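Local coordinates for protein thermotoga maritima TmcAL (Thermotoga maritima, PDB 5Y0T) that belongs to the HIGH nucleotidyl transferase family of the HUP clan and holds adenosine-5'-rp-alpha-thio-triphosphate in a pocket in this crystal structure, at residues A142-L147 with K163-N168; G333-R338 with L377-Q382; L352-A357 with I361-S366. All coordinates share one frame; numbering follows the deposited sequence.

Contacts 2 and 3 are neighbours, with centres about 12 Å apart, and both reach the same mixed sheet. Contact 3 is nested within the chain loop that contact 2 closes, and the two touch directly: Ile-337 O lies 2.8 Å from Val-362 N, a probable hydrogen bond between neighbouring parallel strands, while Ile-337 and Leu-377 pack on Ala-357. Contact 1 stands apart among helices, its centre about 32 Å from that of contact 2 and 38 Å from that of contact 3, across the chain's centre from the latter. It holds Asn-168, which touches the bound adenosine-5'-rp-alpha-thio-triphosphate, although the Leu-164 side chain is about 14 Å from that ligand.

Contact 1: A142-L147 with K163-N168; sequences ARKYAL and KLEKSN
Lys-144, on helix 139-153, reaches across to Glu-165, at the end of the short 3-10 turn ahead of helix 167-182. Its CB points at the other segment, and CG stands anti to the backbone N (chi1 -176°), which sends the chain outward from the helix. The first atom in contact is CD, which lies 3.8 Å from Glu-165 CG, methylene against methylene. A bend at chi3 then brings CE to 3.8 Å from Glu-165 OE2 and NZ to 2.9 Å from the same oxygen, a hydrogen-bonded salt bridge. The ammonium group meets that oxygen from above the carboxylate plane, 44° out of it. Glu-165 meets it with a chain extended beyond CG, whose end comes nearer to the helix although CB does not point there.

One helical turn further on, the contact becomes apolar. Leu-147 CD1 meets Leu-164 CD1 at 3.8 Å, methyl to methyl, the two side chains crossing at about a right angle. Val-114 of helix 108-120 touches both leucines and packs the pair against that helix.

The chemistry is thus divided: the two leucines, of which Leu-147 is buried, make the apolar side, whereas the ion pair lies on the more exposed side, where Glu-165 is open to solvent, which would probably weaken its attraction.

Contact 2: G333-R338 with L377-Q382; sequences GPQYIR and LPVDKQ. With EDO (1,2-ethanediol), chain G.
The chain entering helix 381-399 makes an inverse gamma turn centred on Pro-378, closed by its own Val-379 N to Leu-377 O bond (2.7 Å), and the side-chain amide of Gln-335 receives it just after the turn, at the N-cap residue Asp-380. The backbone N of Asp-380 donates to Gln-335 OE1 at 2.9 Å, in a nearly straight bond (164°) that arrives from above the carbonyl plane of the amide, 39° out of it. The same oxygen rests against Val-379, 3.4 Å from its CB. Val-379 also covers the main chain of Gln-335: its CG1 lies 3.7 Å from Gln-335 O, a buried carbonyl oxygen with no polar partner in the model.

Gln-335 can do this because its chain folds back on itself, with a bend at chi2. That fold turns NE2 toward its own segment, where it donates to Gly-333 O at 3.0 Å. The acceptor lies close to the amide plane of Gln-335, while NE2 stands above the Gly-333 carbonyl plane, 58° out of it. With OE1 accepting from Asp-380 N and NE2 donating to Gly-333 O, the flip of the amide is fixed. Gly-333, with positive phi, ends helix 323-332, and Gln-335 sits in the link from that helix to strand 337-343. The contact therefore ties a helix-to-strand connection to the start of a later helix. Gln-387 of that helix hydrogen-bonds through OE1 to Gln-335 N and through NE2 to Gly-333 O. Asp-380 OD1 caps Leu-383 N, while OD2 forms salt bridges with Lys-328 and Lys-332, linking the two helices by charge.

A 1,2-ethanediol molecule, probably from the crystallisation liquor, bridges the segments. Gln-335 NE2 donates to its O2 at 3.2 Å, and its O1 makes a weak, 3.4 Å hydrogen bond to Pro-378 O.

Contact 3: L352-A357 with I361-S366; sequences LMRKKA and IVTNMS
Ile-361 packs against the C-terminal turn of helix 346-356, where the helix of a beta-alpha-beta crossover (strand 337-343, helix 346-356, strand 361-362) gives way to its second strand. The two strands are parallel neighbours in the mixed sheet, and the contact closes the helix onto the strand that follows it after only a short turn.

The apolar part centres on a single methyl. Ile-361 CD1 reaches toward the last helical turn and fits among Met-353, Arg-354 and Ala-357, coming closest to the backbone oxygen Met-353 O at 3.7 Å. Its distance to Ala-357 CB is 3.9 Å. Ala-357 in turn touches Ile-337 and Ile-361 touches Ile-339, so this cluster continues onto the first strand of the crossover.

Arg-354 supplies the contact's outer border. Its chain is extended from CG to NE and crosses Ile-361 obliquely, touching at Arg-354 CG to Ile-361 CD1 (4.0 Å) and again at Arg-354 NH2 to Ile-361 CG2 (3.9 Å), before the guanidinium comes to Thr-363, whose side chain it crosses at about a right angle. There Thr-363 CG2 sits at the guanidinium edge, near its plane and 3.4 Å from Arg-354 NH1. Thr-363 takes a chi1 of 43°, which places OG1 between the backbone N and the carbonyl carbon and brings Thr-363 OG1 within hydrogen-bonding distance of a water (2.8 Å).

The polar contacts run through that water. It accepts from Arg-354 NH2 at the in-plane edge of the guanidinium and is hydrogen-bonded to Thr-363 OG1, and it donates to the carbonyl oxygen Ile-361 O at 2.8 Å.

Contact 1: A142-L147 with K163-N168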
loop_
_atom_site.group_PDB
_atom_site.type_symbol
_atom_site.label_atom_id
_atom_site.label_comp_id
_atom_site.label_asym_id
_atom_site.label_seq_id
_atom_site.Cartn_x
_atom_site.Cartn_y
_atom_site.Cartn_z
ATOM N N ALA A 142 -7.026 33.706 -6.873
ATOM C CA ALA A 142 -7.066 34.821 -5.933
ATOM C C ALA A 142 -5.828 35.699 -6.033
ATOM O O ALA A 142 -5.932 36.929 -6.067
ATOM C CB ALA A 142 -7.220 34.305 -4.511
ATOM N N ARG A 143 -4.662 35.064 -6.062
ATOM C CA ARG A 143 -3.402 35.766 -6.241
ATOM C C ARG A 143 -3.395 36.540 -7.554
ATOM O O ARG A 143 -2.943 37.684 -7.602
ATOM C CB ARG A 143 -2.229 34.784 -6.199
ATOM C CG ARG A 143 -0.874 35.428 -6.496
ATOM C CD ARG A 143 0.280 34.463 -6.202
ATOM N NE ARG A 143 0.320 33.348 -7.144
ATOM C CZ ARG A 143 1.232 32.378 -7.127
ATOM N NH1 ARG A 143 2.203 32.366 -6.212
ATOM N NH2 ARG A 143 1.174 31.418 -8.037
ATOM N N LYS A 144 -3.907 35.915 -8.611
ATOM C CA LYS A 144 -3.987 36.557 -9.919
ATOM C C LYS A 144 -4.846 37.821 -9.866
ATOM O O LYS A 144 -4.414 38.896 -10.293
ATOM C CB LYS A 144 -4.545 35.580 -10.962
ATOM C CG LYS A 144 -4.582 36.141 -12.387
ATOM C CD LYS A 144 -5.003 35.094 -13.417
ATOM C CE LYS A 144 -6.418 34.581 -13.168
ATOM N NZ LYS A 144 -6.877 33.666 -14.259
ATOM N N TYR A 145 -6.056 37.685 -9.332
ATOM C CA TYR A 145 -6.990 38.800 -9.236
ATOM C C TYR A 145 -6.433 39.889 -8.323
ATOM O O TYR A 145 -6.592 41.081 -8.595
ATOM C CB TYR A 145 -8.351 38.319 -8.720
ATOM C CG TYR A 145 -8.988 37.262 -9.590
ATOM C CD1 TYR A 145 -8.826 37.279 -10.970
ATOM C CD2 TYR A 145 -9.742 36.242 -9.033
ATOM C CE1 TYR A 145 -9.403 36.312 -11.772
ATOM C CE2 TYR A 145 -10.319 35.272 -9.825
ATOM C CZ TYR A 145 -10.149 35.312 -11.192
ATOM O OH TYR A 145 -10.726 34.344 -11.978
ATOM N N ALA A 146 -5.768 39.471 -7.250
ATOM C CA ALA A 146 -5.203 40.424 -6.299
ATOM C C ALA A 146 -4.078 41.230 -6.947
ATOM O O ALA A 146 -3.968 42.447 -6.738
ATOM C CB ALA A 146 -4.707 39.708 -5.064
ATOM N N LEU A 147 -3.255 40.552 -7.740
ATOM C CA LEU A 147 -2.171 41.219 -8.457
ATOM C C LEU A 147 -2.729 42.197 -9.475
ATOM O O LEU A 147 -2.236 43.324 -9.606
ATOM C CB LEU A 147 -1.261 40.192 -9.138
ATOM C CG LEU A 147 -0.348 39.405 -8.198
ATOM C CD1 LEU A 147 0.309 38.247 -8.930
ATOM C CD2 LEU A 147 0.714 40.311 -7.597
ATOM N N LYS A 163 -0.392 37.135 -18.104
ATOM C CA LYS A 163 0.738 36.280 -18.479
ATOM C C LYS A 163 0.928 35.139 -17.476
ATOM O O LYS A 163 1.498 34.093 -17.797
ATOM C CB LYS A 163 2.025 37.099 -18.584
ATOM C CG LYS A 163 2.083 38.067 -19.773
ATOM C CD LYS A 163 3.326 38.954 -19.656
ATOM C CE LYS A 163 3.254 40.154 -20.575
ATOM N NZ LYS A 163 4.371 41.092 -20.274
ATOM N N LEU A 164 0.424 35.337 -16.265
ATOM C CA LEU A 164 0.607 34.370 -15.193
ATOM C C LEU A 164 -0.415 33.244 -15.292
ATOM O O LEU A 164 -0.518 32.417 -14.399
ATOM C CB LEU A 164 0.534 35.063 -13.830
ATOM C CG LEU A 164 1.681 36.053 -13.577
ATOM C CD1 LEU A 164 1.498 36.798 -12.259
ATOM C CD2 LEU A 164 3.031 35.341 -13.605
ATOM N N GLU A 165 -1.205 33.221 -16.360
ATOM C CA GLU A 165 -2.053 32.057 -16.603
ATOM C C GLU A 165 -1.256 30.945 -17.285
ATOM O O GLU A 165 -1.738 29.825 -17.446
ATOM C CB GLU A 165 -3.274 32.432 -17.446
ATOM C CG GLU A 165 -4.129 33.503 -16.809
ATOM C CD GLU A 165 -5.442 33.728 -17.536
ATOM O OE1 GLU A 165 -5.609 33.224 -18.669
ATOM O OE2 GLU A 165 -6.308 34.416 -16.962
ATOM N N LYS A 166 -0.032 31.267 -17.686
ATOM C CA LYS A 166 0.805 30.326 -18.420
ATOM C C LYS A 166 1.753 29.632 -17.451
ATOM O O LYS A 166 2.425 30.299 -16.663
ATOM C CB LYS A 166 1.594 31.047 -19.522
ATOM C CG LYS A 166 0.733 31.823 -20.536
ATOM C CD LYS A 166 -0.047 30.899 -21.452
ATOM C CE LYS A 166 -0.808 31.690 -22.509
ATOM N NZ LYS A 166 -1.743 30.836 -23.298
ATOM N N SER A 167 1.797 28.302 -17.515
ATOM C CA SER A 167 2.497 27.477 -16.516
ATOM C C SER A 167 3.954 27.865 -16.284
ATOM O O SER A 167 4.415 27.997 -15.137
ATOM C CB SER A 167 2.448 26.000 -16.930
ATOM O OG SER A 167 1.117 25.538 -17.060
ATOM N N ASN A 168 4.696 28.047 -17.368
ATOM C CA ASN A 168 6.138 28.221 -17.225
ATOM C C ASN A 168 6.509 29.584 -16.634
ATOM O O ASN A 168 7.471 29.689 -15.872
ATOM C CB ASN A 168 6.823 27.980 -18.569
ATOM C CG ASN A 168 6.793 26.505 -18.969
ATOM O OD1 ASN A 168 7.637 25.723 -18.540
ATOM N ND2 ASN A 168 5.813 26.121 -19.782
#

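Contact 2: G333-R338 with L377-Q382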
loop_
_atom_site.group_PDB
_atom_site.type_symbol
_atom_site.label_atom_id
_atom_site.label_comp_id
_atom_site.label_asym_id
_atom_site.label_seq_id
_atom_site.Cartn_x
_atom_site.Cartn_y
_atom_site.Cartn_z
ATOM N N GLY A 333 14.133 23.772 3.673
ATOM C CA GLY A 333 14.650 23.361 2.378
ATOM C C GLY A 333 15.252 21.967 2.361
ATOM O O GLY A 333 15.175 21.220 3.351
ATOM N N PRO A 334 15.858 21.599 1.230
ATOM C CA PRO A 334 16.624 20.353 1.070
ATOM C C PRO A 334 17.814 20.337 2.010
ATOM O O PRO A 334 18.410 21.393 2.252
ATOM C CB PRO A 334 17.084 20.403 -0.398
ATOM C CG PRO A 334 17.143 21.886 -0.701
ATOM C CD PRO A 334 15.926 22.444 0.027
ATOM N N GLN A 335 18.109 19.180 2.595
ATOM C CA GLN A 335 19.212 19.083 3.534
ATOM C C GLN A 335 20.476 18.484 2.904
ATOM O O GLN A 335 21.483 18.321 3.584
ATOM C CB GLN A 335 18.772 18.275 4.765
ATOM C CG GLN A 335 17.598 18.938 5.516
ATOM C CD GLN A 335 17.934 20.343 6.003
ATOM O OE1 GLN A 335 18.872 20.524 6.768
ATOM N NE2 GLN A 335 17.161 21.346 5.559
ATOM N N TYR A 336 20.435 18.152 1.612
ATOM C CA TYR A 336 21.617 17.558 0.967
ATOM C C TYR A 336 21.599 17.857 -0.525
ATOM O O TYR A 336 20.552 18.168 -1.106
ATOM C CB TYR A 336 21.672 16.012 1.174
ATOM C CG TYR A 336 20.348 15.367 0.814
ATOM C CD1 TYR A 336 20.041 15.027 -0.501
ATOM C CD2 TYR A 336 19.372 15.165 1.786
ATOM C CE1 TYR A 336 18.803 14.486 -0.833
ATOM C CE2 TYR A 336 18.143 14.628 1.462
ATOM C CZ TYR A 336 17.860 14.277 0.168
ATOM O OH TYR A 336 16.608 13.756 -0.123
ATOM N N ILE A 337 22.764 17.746 -1.135
ATOM C CA ILE A 337 22.871 17.798 -2.576
ATOM C C ILE A 337 23.181 16.394 -3.081
ATOM O O ILE A 337 24.263 15.871 -2.819
ATOM C CB ILE A 337 23.975 18.771 -3.028
ATOM C CG1 ILE A 337 23.620 20.203 -2.598
ATOM C CG2 ILE A 337 24.123 18.699 -4.544
ATOM C CD1 ILE A 337 24.821 21.164 -2.566
ATOM N N ARG A 338 22.244 15.792 -3.809
ATOM C CA ARG A 338 22.445 14.435 -4.334
ATOM C C ARG A 338 23.021 14.515 -5.750
ATOM O O ARG A 338 22.406 15.102 -6.620
ATOM C CB ARG A 338 21.121 13.643 -4.346
ATOM C CG ARG A 338 21.193 12.297 -5.117
ATOM C CD ARG A 338 21.804 11.173 -4.267
ATOM N NE ARG A 338 21.898 9.914 -5.021
ATOM C CZ ARG A 338 20.896 9.047 -5.140
ATOM N NH1 ARG A 338 19.735 9.287 -4.531
ATOM N NH2 ARG A 338 21.061 7.928 -5.838
ATOM N N LEU A 377 28.341 21.048 8.438
ATOM C CA LEU A 377 27.219 21.903 8.056
ATOM C C LEU A 377 26.033 21.662 8.980
ATOM O O LEU A 377 25.663 20.522 9.212
ATOM C CB LEU A 377 26.829 21.639 6.591
ATOM C CG LEU A 377 27.903 22.108 5.597
ATOM C CD1 LEU A 377 27.661 21.575 4.194
ATOM C CD2 LEU A 377 27.958 23.629 5.575
ATOM N N PRO A 378 25.417 22.737 9.491
ATOM C CA PRO A 378 24.418 22.561 10.553
ATOM C C PRO A 378 23.050 22.171 10.015
ATOM O O PRO A 378 22.067 22.895 10.196
ATOM C CB PRO A 378 24.378 23.942 11.213
ATOM C CG PRO A 378 24.684 24.878 10.078
ATOM C CD PRO A 378 25.707 24.158 9.231
ATOM N N VAL A 379 22.986 21.029 9.347
ATOM C CA VAL A 379 21.723 20.574 8.775
ATOM C C VAL A 379 20.791 20.027 9.857
ATOM O O VAL A 379 21.198 19.751 10.996
ATOM C CB VAL A 379 21.958 19.508 7.696
ATOM C CG1 VAL A 379 22.817 20.081 6.605
ATOM C CG2 VAL A 379 22.673 18.285 8.303
ATOM N N ASP A 380 19.521 19.907 9.497
ATOM C CA ASP A 380 18.541 19.256 10.351
ATOM C C ASP A 380 18.663 17.762 10.087
ATOM O O ASP A 380 18.323 17.282 9.000
ATOM C CB ASP A 380 17.143 19.782 10.019
ATOM C CG ASP A 380 16.050 19.193 10.891
ATOM O OD1 ASP A 380 16.120 18.005 11.252
ATOM O OD2 ASP A 380 15.091 19.936 11.186
ATOM N N LYS A 381 19.111 17.017 11.092
ATOM C CA LYS A 381 19.471 15.618 10.871
ATOM C C LYS A 381 18.244 14.761 10.608
ATOM O O LYS A 381 18.229 13.949 9.669
ATOM C CB LYS A 381 20.262 15.067 12.064
ATOM C CG LYS A 381 21.689 15.611 12.129
ATOM C CD LYS A 381 22.573 14.722 12.995
ATOM C CE LYS A 381 24.056 14.981 12.746
ATOM N NZ LYS A 381 24.486 16.293 13.284
ATOM N N GLN A 382 17.205 14.944 11.413
ATOM C CA GLN A 382 16.001 14.136 11.218
ATOM C C GLN A 382 15.354 14.448 9.866
ATOM O O GLN A 382 14.922 13.542 9.167
ATOM C CB GLN A 382 15.004 14.348 12.362
ATOM C CG GLN A 382 13.914 13.263 12.431
ATOM C CD GLN A 382 14.443 11.849 12.119
ATOM O OE1 GLN A 382 13.968 11.191 11.185
ATOM N NE2 GLN A 382 15.424 11.382 12.904
HETATM C C1 EDO G . 20.312 23.277 5.998
HETATM O O1 EDO G . 21.327 23.673 6.940
HETATM C C2 EDO G . 19.229 24.356 5.917
HETATM O O2 EDO G . 18.200 24.093 6.901
#

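Contact 3: L352-A357 with I361-S366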
loop_
_atom_site.group_PDB
_atom_site.type_symbol
_atom_site.label_atom_id
_atom_site.label_comp_id
_atom_site.label_asym_id
_atom_site.label_seq_id
_atom_site.Cartn_x
_atom_site.Cartn_y
_atom_site.Cartn_z
ATOM N N LEU A 352 35.019 22.184 -6.797
ATOM C CA LEU A 352 34.804 23.500 -6.206
ATOM C C LEU A 352 33.578 23.496 -5.283
ATOM O O LEU A 352 33.607 24.099 -4.217
ATOM C CB LEU A 352 34.634 24.560 -7.293
ATOM C CG LEU A 352 34.577 25.993 -6.752
ATOM C CD1 LEU A 352 35.877 26.340 -6.010
ATOM C CD2 LEU A 352 34.342 26.982 -7.871
ATOM N N MET A 353 32.512 22.816 -5.700
ATOM C CA MET A 353 31.327 22.652 -4.854
ATOM C C MET A 353 31.676 22.041 -3.510
ATOM O O MET A 353 31.110 22.429 -2.493
ATOM C CB MET A 353 30.267 21.789 -5.544
ATOM C CG MET A 353 29.533 22.508 -6.666
ATOM S SD MET A 353 28.475 21.392 -7.604
ATOM C CE MET A 353 27.519 20.666 -6.274
ATOM N N ARG A 354 32.609 21.094 -3.492
ATOM C CA ARG A 354 32.963 20.474 -2.215
ATOM C C ARG A 354 33.553 21.507 -1.269
ATOM O O ARG A 354 33.410 21.396 -0.049
ATOM C CB ARG A 354 33.925 19.307 -2.410
ATOM C CG ARG A 354 33.282 18.119 -3.143
ATOM C CD ARG A 354 34.151 16.863 -3.075
ATOM N NE ARG A 354 33.703 15.836 -4.018
ATOM C CZ ARG A 354 32.720 14.968 -3.775
ATOM N NH1 ARG A 354 32.388 14.066 -4.690
ATOM N NH2 ARG A 354 32.066 15.001 -2.618
ATOM N N LYS A 355 34.202 22.527 -1.822
ATOM C CA LYS A 355 34.719 23.605 -0.982
ATOM C C LYS A 355 33.642 24.636 -0.638
ATOM O O LYS A 355 33.646 25.201 0.455
ATOM C CB LYS A 355 35.898 24.314 -1.660
ATOM C CG LYS A 355 37.096 23.402 -1.964
ATOM C CD LYS A 355 38.184 24.181 -2.710
ATOM C CE LYS A 355 39.430 23.335 -2.986
ATOM N NZ LYS A 355 39.221 22.300 -4.044
ATOM N N LYS A 356 32.781 24.951 -1.600
ATOM C CA LYS A 356 31.856 26.078 -1.423
ATOM C C LYS A 356 30.404 25.747 -1.050
ATOM O O LYS A 356 29.634 26.654 -0.716
ATOM C CB LYS A 356 31.847 26.908 -2.713
ATOM C CG LYS A 356 33.204 27.505 -3.066
ATOM C CD LYS A 356 33.070 28.575 -4.145
ATOM C CE LYS A 356 34.377 29.342 -4.358
ATOM N NZ LYS A 356 34.874 29.993 -3.105
ATOM N N ALA A 357 30.028 24.471 -1.072
ATOM C CA ALA A 357 28.606 24.135 -0.939
ATOM C C ALA A 357 28.111 24.377 0.479
ATOM O O ALA A 357 28.880 24.292 1.428
ATOM C CB ALA A 357 28.343 22.702 -1.334
ATOM N N ILE A 361 27.270 17.027 0.374
ATOM C CA ILE A 361 27.170 16.446 -0.959
ATOM C C ILE A 361 27.181 14.925 -0.849
ATOM O O ILE A 361 28.077 14.350 -0.233
ATOM C CB ILE A 361 28.330 16.934 -1.854
ATOM C CG1 ILE A 361 28.165 18.428 -2.137
ATOM C CG2 ILE A 361 28.389 16.148 -3.157
ATOM C CD1 ILE A 361 29.457 19.119 -2.525
ATOM N N VAL A 362 26.171 14.285 -1.425
ATOM C CA VAL A 362 26.074 12.829 -1.425
ATOM C C VAL A 362 26.387 12.313 -2.827
ATOM O O VAL A 362 25.653 12.604 -3.763
ATOM C CB VAL A 362 24.661 12.349 -0.990
ATOM C CG1 VAL A 362 24.554 10.817 -1.058
ATOM C CG2 VAL A 362 24.325 12.861 0.413
ATOM N N THR A 363 27.495 11.594 -2.974
ATOM C CA THR A 363 27.823 10.904 -4.228
ATOM C C THR A 363 27.560 9.420 -4.014
ATOM O O THR A 363 26.788 8.783 -4.733
ATOM C CB THR A 363 29.299 11.133 -4.699
ATOM O OG1 THR A 363 30.195 11.026 -3.588
ATOM C CG2 THR A 363 29.460 12.508 -5.317
ATOM N N ASN A 364 28.230 8.875 -3.017
ATOM C CA ASN A 364 28.128 7.466 -2.694
ATOM C C ASN A 364 27.013 7.261 -1.674
ATOM O O ASN A 364 27.185 7.547 -0.484
ATOM C CB ASN A 364 29.481 6.997 -2.145
ATOM C CG ASN A 364 29.606 5.490 -2.061
ATOM O OD1 ASN A 364 28.612 4.769 -1.983
ATOM N ND2 ASN A 364 30.857 5.003 -2.044
ATOM N N MET A 365 25.897 6.699 -2.122
ATOM C CA MET A 365 24.722 6.590 -1.254
ATOM C C MET A 365 24.979 5.639 -0.086
ATOM O O MET A 365 24.465 5.842 1.012
ATOM C CB MET A 365 23.501 6.143 -2.057
ATOM C CG MET A 365 22.751 7.295 -2.749
ATOM S SD MET A 365 21.982 8.456 -1.601
ATOM C CE MET A 365 20.464 7.573 -1.191
ATOM N N SER A 366 25.805 4.619 -0.305
ATOM C CA SER A 366 26.133 3.681 0.772
ATOM C C SER A 366 26.797 4.393 1.938
ATOM O O SER A 366 26.861 3.859 3.039
ATOM C CB SER A 366 27.044 2.555 0.266
ATOM O OG SER A 366 26.349 1.728 -0.658
HETATM O O HOH W 1 30.063 12.935 -1.515
#